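Local atomic coordinates of Serine/threonine protein kinase (Mycobacterium tuberculosis, PDB entry 4ESQ), a protein that probably phosphorylates serine and threonine residues of proteins as a membrane receptor kinase, the present chain being its extracellular sensor domain. Residues 113-118 with 129-134; 151-157 with 169-174; 10-14 with 69-73. All coordinates share one frame; numbering follows the deposited sequence.

Interaction 1 (113-118 with 129-134)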
loop_
_atom_site.group_PDB
_atom_site.type_symbol
_atom_site.label_atom_id
_atom_site.label_comp_id
_atom_site.label_asym_id
_atom_site.label_seq_id
_atom_site.Cartn_x
_atom_site.Cartn_y
_atom_site.Cartn_z
ATOM N N CYS A 113 16.018 0.141 -0.474
ATOM C CA CYS A 113 15.619 0.846 0.739
ATOM C C CYS A 113 15.788 -0.025 1.980
ATOM O O CYS A 113 15.893 0.492 3.095
ATOM C CB CYS A 113 14.162 1.306 0.624
ATOM S SG CYS A 113 13.876 2.360 -0.810
ATOM N N ALA A 114 15.817 -1.342 1.777
ATOM C CA ALA A 114 15.871 -2.306 2.878
ATOM C C ALA A 114 17.035 -2.053 3.826
ATOM O O ALA A 114 18.153 -1.799 3.389
ATOM C CB ALA A 114 15.957 -3.723 2.329
ATOM N N GLY A 115 16.767 -2.130 5.125
ATOM C CA GLY A 115 17.815 -1.994 6.122
ATOM C C GLY A 115 18.404 -0.597 6.241
ATOM O O GLY A 115 19.513 -0.431 6.748
ATOM N N LYS A 116 17.653 0.404 5.791
ATOM C CA LYS A 116 18.102 1.797 5.848
ATOM C C LYS A 116 17.103 2.700 6.563
ATOM O O LYS A 116 15.907 2.426 6.598
ATOM C CB LYS A 116 18.348 2.341 4.437
ATOM C CG LYS A 116 19.402 1.593 3.647
ATOM C CD LYS A 116 19.578 2.212 2.266
ATOM C CE LYS A 116 20.562 1.426 1.419
ATOM N NZ LYS A 116 20.767 2.094 0.105
ATOM N N THR A 117 17.608 3.783 7.149
ATOM C CA THR A 117 16.743 4.826 7.673
ATOM C C THR A 117 16.698 5.972 6.664
ATOM O O THR A 117 17.729 6.366 6.128
ATOM C CB THR A 117 17.238 5.344 9.040
ATOM O OG1 THR A 117 17.332 4.253 9.964
ATOM C CG2 THR A 117 16.274 6.387 9.599
ATOM N N VAL A 118 15.498 6.478 6.385
ATOM C CA VAL A 118 15.323 7.633 5.511
ATOM C C VAL A 118 14.672 8.783 6.281
ATOM O O VAL A 118 13.983 8.559 7.286
ATOM C CB VAL A 118 14.467 7.293 4.255
ATOM C CG1 VAL A 118 15.184 6.259 3.399
ATOM C CG2 VAL A 118 13.074 6.798 4.656
ATOM N N TRP A 129 12.287 7.281 9.239
ATOM C CA TRP A 129 11.668 5.958 9.191
ATOM C C TRP A 129 12.713 4.921 8.817
ATOM O O TRP A 129 13.522 5.153 7.919
ATOM C CB TRP A 129 10.550 5.924 8.156
ATOM C CG TRP A 129 9.324 6.679 8.535
ATOM C CD1 TRP A 129 9.149 8.039 8.500
ATOM C CD2 TRP A 129 8.076 6.124 8.978
ATOM N NE1 TRP A 129 7.869 8.361 8.904
ATOM C CE2 TRP A 129 7.194 7.204 9.202
ATOM C CE3 TRP A 129 7.620 4.818 9.209
ATOM C CZ2 TRP A 129 5.884 7.016 9.649
ATOM C CZ3 TRP A 129 6.316 4.637 9.658
ATOM C CH2 TRP A 129 5.467 5.731 9.871
ATOM N N THR A 130 12.675 3.769 9.489
ATOM C CA THR A 130 13.657 2.711 9.263
ATOM C C THR A 130 13.005 1.492 8.604
ATOM O O THR A 130 12.028 0.972 9.127
ATOM C CB THR A 130 14.278 2.258 10.600
ATOM O OG1 THR A 130 14.849 3.385 11.281
ATOM C CG2 THR A 130 15.349 1.223 10.356
ATOM N N PHE A 131 13.548 1.046 7.468
ATOM C CA PHE A 131 13.032 -0.140 6.780
ATOM C C PHE A 131 13.689 -1.419 7.300
ATOM O O PHE A 131 14.899 -1.450 7.550
ATOM C CB PHE A 131 13.294 -0.053 5.280
ATOM C CG PHE A 131 12.535 1.034 4.599
ATOM C CD1 PHE A 131 11.199 0.851 4.270
ATOM C CD2 PHE A 131 13.151 2.226 4.271
ATOM C CE1 PHE A 131 10.481 1.859 3.628
ATOM C CE2 PHE A 131 12.442 3.235 3.621
ATOM C CZ PHE A 131 11.109 3.046 3.309
ATOM N N ALA A 132 12.885 -2.469 7.436
ATOM C CA ALA A 132 13.407 -3.811 7.665
ATOM C C ALA A 132 13.820 -4.402 6.320
ATOM O O ALA A 132 13.993 -3.672 5.340
ATOM C CB ALA A 132 12.353 -4.673 8.340
ATOM N N ASP A 133 13.978 -5.718 6.251
ATOM C CA ASP A 133 14.272 -6.341 4.967
ATOM C C ASP A 133 12.988 -6.597 4.174
ATOM O O ASP A 133 11.903 -6.723 4.739
ATOM C CB ASP A 133 15.078 -7.634 5.140
ATOM C CG ASP A 133 16.567 -7.374 5.343
ATOM O OD1 ASP A 133 17.003 -6.205 5.224
ATOM O OD2 ASP A 133 17.309 -8.342 5.610
ATOM N N VAL A 134 13.114 -6.634 2.856
ATOM C CA VAL A 134 11.979 -6.937 2.005
ATOM C C VAL A 134 11.663 -8.422 2.104
ATOM O O VAL A 134 12.550 -9.273 1.990
ATOM C CB VAL A 134 12.250 -6.564 0.529
ATOM C CG1 VAL A 134 11.110 -7.043 -0.350
ATOM C CG2 VAL A 134 12.438 -5.062 0.385
#
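C113 lies over one face of the F131 ring, its CB 4.1 Å from the ring centroid. This is a CH-pi contact, displaced toward the rim. Its SG stands obliquely to the same ring and is tied to C50 by a disulfide. The C113 carbonyl O also meets F131 CB. A type II beta turn runs from C113 to K116. Within it A114 CB packs against V134 CG2 at 4.2 Å. G115, at positive phi, turns its N toward two carbonyls. The bond from G115 N to A132 O is 3.2 Å and arrives 61° out of the carbonyl plane; the one to F131 O is weak. K116 O accepts a nearly straight bond from F131 N. From here the segments form part of the antiparallel hairpin of strands 117-122 and 125-131. T117 and T130 are a non-hydrogen-bonded pair, so their side chains lie close together. In both, OG1 stands beside the backbone N (chi1 -57° and -56°), and the two hydroxyl oxygens, T117 OG1 and T130 OG1, hydrogen-bond at 2.9 Å. V118 and W129 form the next, hydrogen-bonded pair. V118 CG2 reaches F131 CE2 at 3.8 Å, on the face that packs against L54 of helix 51-54.

Interaction 2 (151-157 with 169-174); sequences EGWECQR and VNACGY
C155 and C172 are joined by a disulfide, SG to SG 2.0 Å, across the antiparallel hairpin of strands 154-162 and 165-173. They form a non-hydrogen-bonded pair, with CA atoms 4.0 Å apart. Both sulfurs stand beside their backbone N, anti to the carbonyl carbon, and the bridge is twisted to a chi3 of 104°. Hydrogen-bonded pairs flank it. E154 and G173 exchange two backbone bonds, and so do Q156 and A171.

Beyond the strand end, W153 lies over the backbone of C172 and G173. G173 CA sits over its six-membered ring, 3.9 Å from the centroid, in a CH-pi contact. W153 CZ2 touches C172 CB at 3.5 Å. The CE3-CZ3 edge of W153 meets the face of Y174 in a T-shaped stack, the planes 80° apart. E151 O lies near the plane of the Y174 ring, at its edge. E151 also approaches a bound buffer molecule, probably from the crystallisation liquor.

At the other end, R157 bends at chi2 and chi3. It crosses N170 at about a right angle, and its CD lies 3.4 Å from N170 OD1. R157 NH2 forms a salt bridge with D168 and a hydrogen bond to G52 O. These bonds probably help fix the turn of the group that presents NH1 to V169 O.

On the face of E154 and Q156, E154 OE2 bonds to T146, while Q156 ties the hairpin to N178 and the start of helix 179-192. A water donates to E154 OE1 at 2.6 Å and, more distantly, to G173 O. R157 NH1 meets V169 O at 2.9 Å, with the oxygen in the guanidinium plane but the nitrogen well above the carbonyl plane.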
loop_
_atom_site.group_PDB
_atom_site.type_symbol
_atom_site.label_atom_id
_atom_site.label_comp_id
_atom_site.label_asym_id
_atom_site.label_seq_id
_atom_site.Cartn_x
_atom_site.Cartn_y
_atom_site.Cartn_z
ATOM N N GLU A 151 7.363 5.649 20.603
ATOM C CA GLU A 151 5.997 5.219 20.347
ATOM C C GLU A 151 5.963 3.765 19.898
ATOM O O GLU A 151 5.176 2.979 20.409
ATOM C CB GLU A 151 5.329 6.109 19.295
ATOM C CG GLU A 151 4.971 7.493 19.811
ATOM C CD GLU A 151 4.140 8.284 18.826
ATOM O OE1 GLU A 151 4.132 7.914 17.635
ATOM O OE2 GLU A 151 3.494 9.270 19.241
ATOM N N GLY A 152 6.816 3.408 18.940
ATOM C CA GLY A 152 6.800 2.065 18.387
ATOM C C GLY A 152 5.820 1.920 17.230
ATOM O O GLY A 152 5.506 0.797 16.810
ATOM N N TRP A 153 5.321 3.052 16.734
ATOM C CA TRP A 153 4.438 3.084 15.558
ATOM C C TRP A 153 5.171 2.528 14.349
ATOM O O TRP A 153 6.314 2.907 14.082
ATOM C CB TRP A 153 3.977 4.525 15.277
ATOM C CG TRP A 153 2.940 4.662 14.185
ATOM C CD1 TRP A 153 3.150 5.074 12.901
ATOM C CD2 TRP A 153 1.537 4.374 14.286
ATOM N NE1 TRP A 153 1.966 5.076 12.200
ATOM C CE2 TRP A 153 0.962 4.641 13.026
ATOM C CE3 TRP A 153 0.712 3.915 15.320
ATOM C CZ2 TRP A 153 -0.400 4.472 12.775
ATOM C CZ3 TRP A 153 -0.639 3.752 15.071
ATOM C CH2 TRP A 153 -1.182 4.025 13.808
ATOM N N GLU A 154 4.515 1.634 13.610
ATOM C CA GLU A 154 5.137 1.015 12.444
ATOM C C GLU A 154 4.129 0.853 11.329
ATOM O O GLU A 154 2.934 0.934 11.566
ATOM C CB GLU A 154 5.702 -0.362 12.806
ATOM C CG GLU A 154 6.864 -0.325 13.774
ATOM C CD GLU A 154 7.416 -1.708 14.062
ATOM O OE1 GLU A 154 6.670 -2.537 14.632
ATOM O OE2 GLU A 154 8.592 -1.964 13.720
ATOM N N CYS A 155 4.617 0.639 10.110
ATOM C CA CYS A 155 3.734 0.331 8.984
ATOM C C CYS A 155 4.288 -0.863 8.243
ATOM O O CYS A 155 5.499 -1.010 8.119
ATOM C CB CYS A 155 3.631 1.506 8.017
ATOM S SG CYS A 155 2.868 2.989 8.687
ATOM N N GLN A 156 3.408 -1.729 7.756
ATOM C CA GLN A 156 3.841 -2.716 6.776
ATOM C C GLN A 156 3.295 -2.343 5.411
ATOM O O GLN A 156 2.095 -2.074 5.257
ATOM C CB GLN A 156 3.392 -4.132 7.132
ATOM C CG GLN A 156 3.989 -5.183 6.181
ATOM C CD GLN A 156 3.355 -6.553 6.322
ATOM O OE1 GLN A 156 2.144 -6.666 6.495
ATOM N NE2 GLN A 156 4.175 -7.606 6.240
ATOM N N ARG A 157 4.192 -2.293 4.429
ATOM C CA ARG A 157 3.799 -2.118 3.036
ATOM C C ARG A 157 3.660 -3.498 2.403
ATOM O O ARG A 157 4.467 -4.396 2.663
ATOM C CB ARG A 157 4.855 -1.306 2.275
ATOM C CG ARG A 157 4.904 0.181 2.638
ATOM C CD ARG A 157 3.778 0.963 1.980
ATOM N NE ARG A 157 4.000 1.224 0.557
ATOM C CZ ARG A 157 3.318 0.654 -0.431
ATOM N NH1 ARG A 157 2.370 -0.248 -0.160
ATOM N NH2 ARG A 157 3.582 0.977 -1.694
ATOM N N VAL A 169 -0.866 -1.782 -0.577
ATOM C CA VAL A 169 -1.406 -1.651 0.783
ATOM C C VAL A 169 -0.399 -1.133 1.815
ATOM O O VAL A 169 0.757 -1.561 1.849
ATOM C CB VAL A 169 -1.933 -3.011 1.271
ATOM C CG1 VAL A 169 -2.472 -2.910 2.699
ATOM C CG2 VAL A 169 -3.009 -3.549 0.313
ATOM N N ASN A 170 -0.855 -0.223 2.675
ATOM C CA ASN A 170 -0.059 0.247 3.802
ATOM C C ASN A 170 -0.895 0.055 5.045
ATOM O O ASN A 170 -2.030 0.551 5.115
ATOM C CB ASN A 170 0.298 1.728 3.619
ATOM C CG ASN A 170 1.479 2.164 4.481
ATOM O OD1 ASN A 170 2.214 1.337 5.021
ATOM N ND2 ASN A 170 1.674 3.469 4.590
ATOM N N ALA A 171 -0.384 -0.713 6.003
ATOM C CA ALA A 171 -1.131 -0.983 7.227
ATOM C C ALA A 171 -0.265 -0.615 8.424
ATOM O O ALA A 171 0.856 -1.114 8.559
ATOM C CB ALA A 171 -1.547 -2.455 7.296
ATOM N N CYS A 172 -0.791 0.248 9.292
ATOM C CA CYS A 172 0.005 0.842 10.366
ATOM C C CYS A 172 -0.624 0.666 11.739
ATOM O O CYS A 172 -1.844 0.645 11.879
ATOM C CB CYS A 172 0.218 2.335 10.105
ATOM S SG CYS A 172 0.847 2.756 8.440
ATOM N N GLY A 173 0.219 0.572 12.757
ATOM C CA GLY A 173 -0.259 0.375 14.116
ATOM C C GLY A 173 0.898 0.129 15.057
ATOM O O GLY A 173 2.058 0.281 14.671
ATOM N N TYR A 174 0.595 -0.248 16.297
ATOM C CA TYR A 174 1.645 -0.514 17.276
ATOM C C TYR A 174 2.048 -1.989 17.332
ATOM O O TYR A 174 3.075 -2.330 17.926
ATOM C CB TYR A 174 1.202 -0.072 18.669
ATOM C CG TYR A 174 1.072 1.415 18.835
ATOM C CD1 TYR A 174 2.181 2.194 19.150
ATOM C CD2 TYR A 174 -0.156 2.047 18.694
ATOM C CE1 TYR A 174 2.071 3.561 19.309
ATOM C CE2 TYR A 174 -0.272 3.420 18.857
ATOM C CZ TYR A 174 0.846 4.166 19.164
ATOM O OH TYR A 174 0.755 5.529 19.328
HETATM O O HOH W 1 4.145 -2.198 15.066
#

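Interaction 3 (10-14 with 69-73)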
loop_
_atom_site.group_PDB
_atom_site.type_symbol
_atom_site.label_atom_id
_atom_site.label_comp_id
_atom_site.label_asym_id
_atom_site.label_seq_id
_atom_site.Cartn_x
_atom_site.Cartn_y
_atom_site.Cartn_z
ATOM N N LEU A 10 -13.022 -1.906 -9.869
ATOM C CA LEU A 10 -11.939 -1.791 -8.904
ATOM C C LEU A 10 -12.437 -1.667 -7.463
ATOM O O LEU A 10 -11.901 -2.320 -6.575
ATOM C CB LEU A 10 -11.005 -0.627 -9.250
ATOM C CG LEU A 10 -10.067 -0.818 -10.447
ATOM C CD1 LEU A 10 -9.240 0.456 -10.709
ATOM C CD2 LEU A 10 -9.145 -2.003 -10.232
ATOM N N SER A 11 -13.471 -0.860 -7.236
ATOM C CA SER A 11 -13.930 -0.628 -5.863
ATOM C C SER A 11 -14.432 -1.913 -5.206
ATOM O O SER A 11 -14.366 -2.064 -3.978
ATOM C CB SER A 11 -15.001 0.466 -5.802
ATOM O OG SER A 11 -16.240 0.012 -6.312
ATOM N N ALA A 12 -14.924 -2.837 -6.027
ATOM C CA ALA A 12 -15.434 -4.114 -5.522
ATOM C C ALA A 12 -14.316 -5.026 -5.021
ATOM O O ALA A 12 -14.589 -6.053 -4.391
ATOM C CB ALA A 12 -16.250 -4.820 -6.595
ATOM N N LEU A 13 -13.063 -4.651 -5.286
ATOM C CA LEU A 13 -11.909 -5.459 -4.860
ATOM C C LEU A 13 -11.370 -5.093 -3.473
ATOM O O LEU A 13 -10.623 -5.867 -2.859
ATOM C CB LEU A 13 -10.773 -5.355 -5.883
ATOM C CG LEU A 13 -11.146 -5.642 -7.334
ATOM C CD1 LEU A 13 -9.941 -5.403 -8.221
ATOM C CD2 LEU A 13 -11.659 -7.068 -7.496
ATOM N N LEU A 14 -11.734 -3.920 -2.974
ATOM C CA LEU A 14 -11.238 -3.486 -1.679
ATOM C C LEU A 14 -11.909 -4.255 -0.546
ATOM O O LEU A 14 -12.954 -4.887 -0.737
ATOM C CB LEU A 14 -11.429 -1.976 -1.501
ATOM C CG LEU A 14 -10.728 -1.101 -2.547
ATOM C CD1 LEU A 14 -10.973 0.369 -2.250
ATOM C CD2 LEU A 14 -9.229 -1.389 -2.619
ATOM N N ALA A 69 -6.310 3.266 -14.035
ATOM C CA ALA A 69 -7.237 3.682 -12.993
ATOM C C ALA A 69 -6.755 3.208 -11.632
ATOM O O ALA A 69 -6.040 2.223 -11.534
ATOM C CB ALA A 69 -8.636 3.147 -13.274
ATOM N N ILE A 70 -7.143 3.932 -10.591
ATOM C CA ILE A 70 -6.812 3.550 -9.217
ATOM C C ILE A 70 -8.043 3.736 -8.334
ATOM O O ILE A 70 -8.795 4.707 -8.486
ATOM C CB ILE A 70 -5.590 4.367 -8.680
ATOM C CG1 ILE A 70 -5.293 4.070 -7.198
ATOM C CG2 ILE A 70 -5.793 5.862 -8.910
ATOM C CD1 ILE A 70 -6.033 4.980 -6.196
ATOM N N ASN A 71 -8.269 2.791 -7.426
ATOM C CA ASN A 71 -9.326 2.943 -6.438
ATOM C C ASN A 71 -8.810 2.554 -5.066
ATOM O O ASN A 71 -8.229 1.478 -4.894
ATOM C CB ASN A 71 -10.559 2.107 -6.808
ATOM C CG ASN A 71 -11.823 2.556 -6.073
ATOM O OD1 ASN A 71 -12.153 2.043 -5.003
ATOM N ND2 ASN A 71 -12.543 3.511 -6.661
ATOM N N GLY A 72 -9.005 3.431 -4.087
ATOM C CA GLY A 72 -8.492 3.160 -2.754
ATOM C C GLY A 72 -9.355 3.684 -1.623
ATOM O O GLY A 72 -10.313 4.426 -1.846
ATOM N N LEU A 73 -8.984 3.302 -0.406
ATOM C CA LEU A 73 -9.661 3.750 0.812
ATOM C C LEU A 73 -8.673 3.852 1.960
ATOM O O LEU A 73 -7.790 3.003 2.117
ATOM C CB LEU A 73 -10.749 2.752 1.211
ATOM C CG LEU A 73 -12.078 2.731 0.461
ATOM C CD1 LEU A 73 -12.914 1.539 0.941
ATOM C CD2 LEU A 73 -12.839 4.055 0.652
#
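L10 and L14 supply the apolar part of this contact, each through its CD1. L10 CD1 meets A69 CB at 3.8 Å and also lies against the A69 carbonyl O. Nearer the backbone, L10 CB packs on N71 CB at 3.7 Å. L14 CD1 reaches L73 CG at 3.8 Å, and on its way passes the backbone carbon of G72. Its other methyl, CD2, lies by N71 O. In L14 the CG stands beside the backbone N (chi1 -59°) and the chain then runs extended (chi2 -179°), which carries CD1 down to the strand.

The polar side chain at the centre is N71. Its CG is anti to the backbone N (chi1 -162°), and the amide extends between L10 and L14 along the flank of S11. N71 OD1 comes within 3.3 Å of S11 CA and 3.4 Å of S11 CB. The same oxygen lies 3.4 Å from L14 CD1. The amide thus meets carbon on both residues, and the side chains of L14 and N71 cross at a slant.

No backbone bond crosses between the two segments. L13 N bonds to L10 O at 2.9 Å, closing a turn with helical backbone angles, ahead of helix 17-24. Strand 69-76 pairs with strand 84-92, A69 with A92 and N71 with V90. L10 and L14 reach that second strand too, both touching V90. K190 NZ of helix 179-192 donates to L14 O. The contact lays the N-terminal turn on one face of the antiparallel sheet, near its 30-31 end.

Between these two segments, then, the turn meets the strand through van der Waals contact of leucine methyls and the N71 amide, and their mutual fit rests on shape rather than on directional bonds.

All three interactions reach one antiparallel sheet of the PknH extracellular domain. Along the chain, interaction 3 spans the N-terminal turn and strand 69-76, interaction 1 follows on hairpin 117-122/125-131, and interaction 2 comes last on hairpin 154-162/165-173. Strand 141-147 lies between the two hairpins in the sheet. Interactions 1 and 2 have centres 13 Å apart and touch: W129 CH2 packs on W153 CD1 at 3.9 Å, and W129 CZ3 lies near C155 SG. Interaction 3 is on the opposite side of the chain's centre, about 21 Å from interaction 2 and 28 Å from interaction 1, between centres. The sheet thus connects two disulfide-bearing regions to the N-terminal segment.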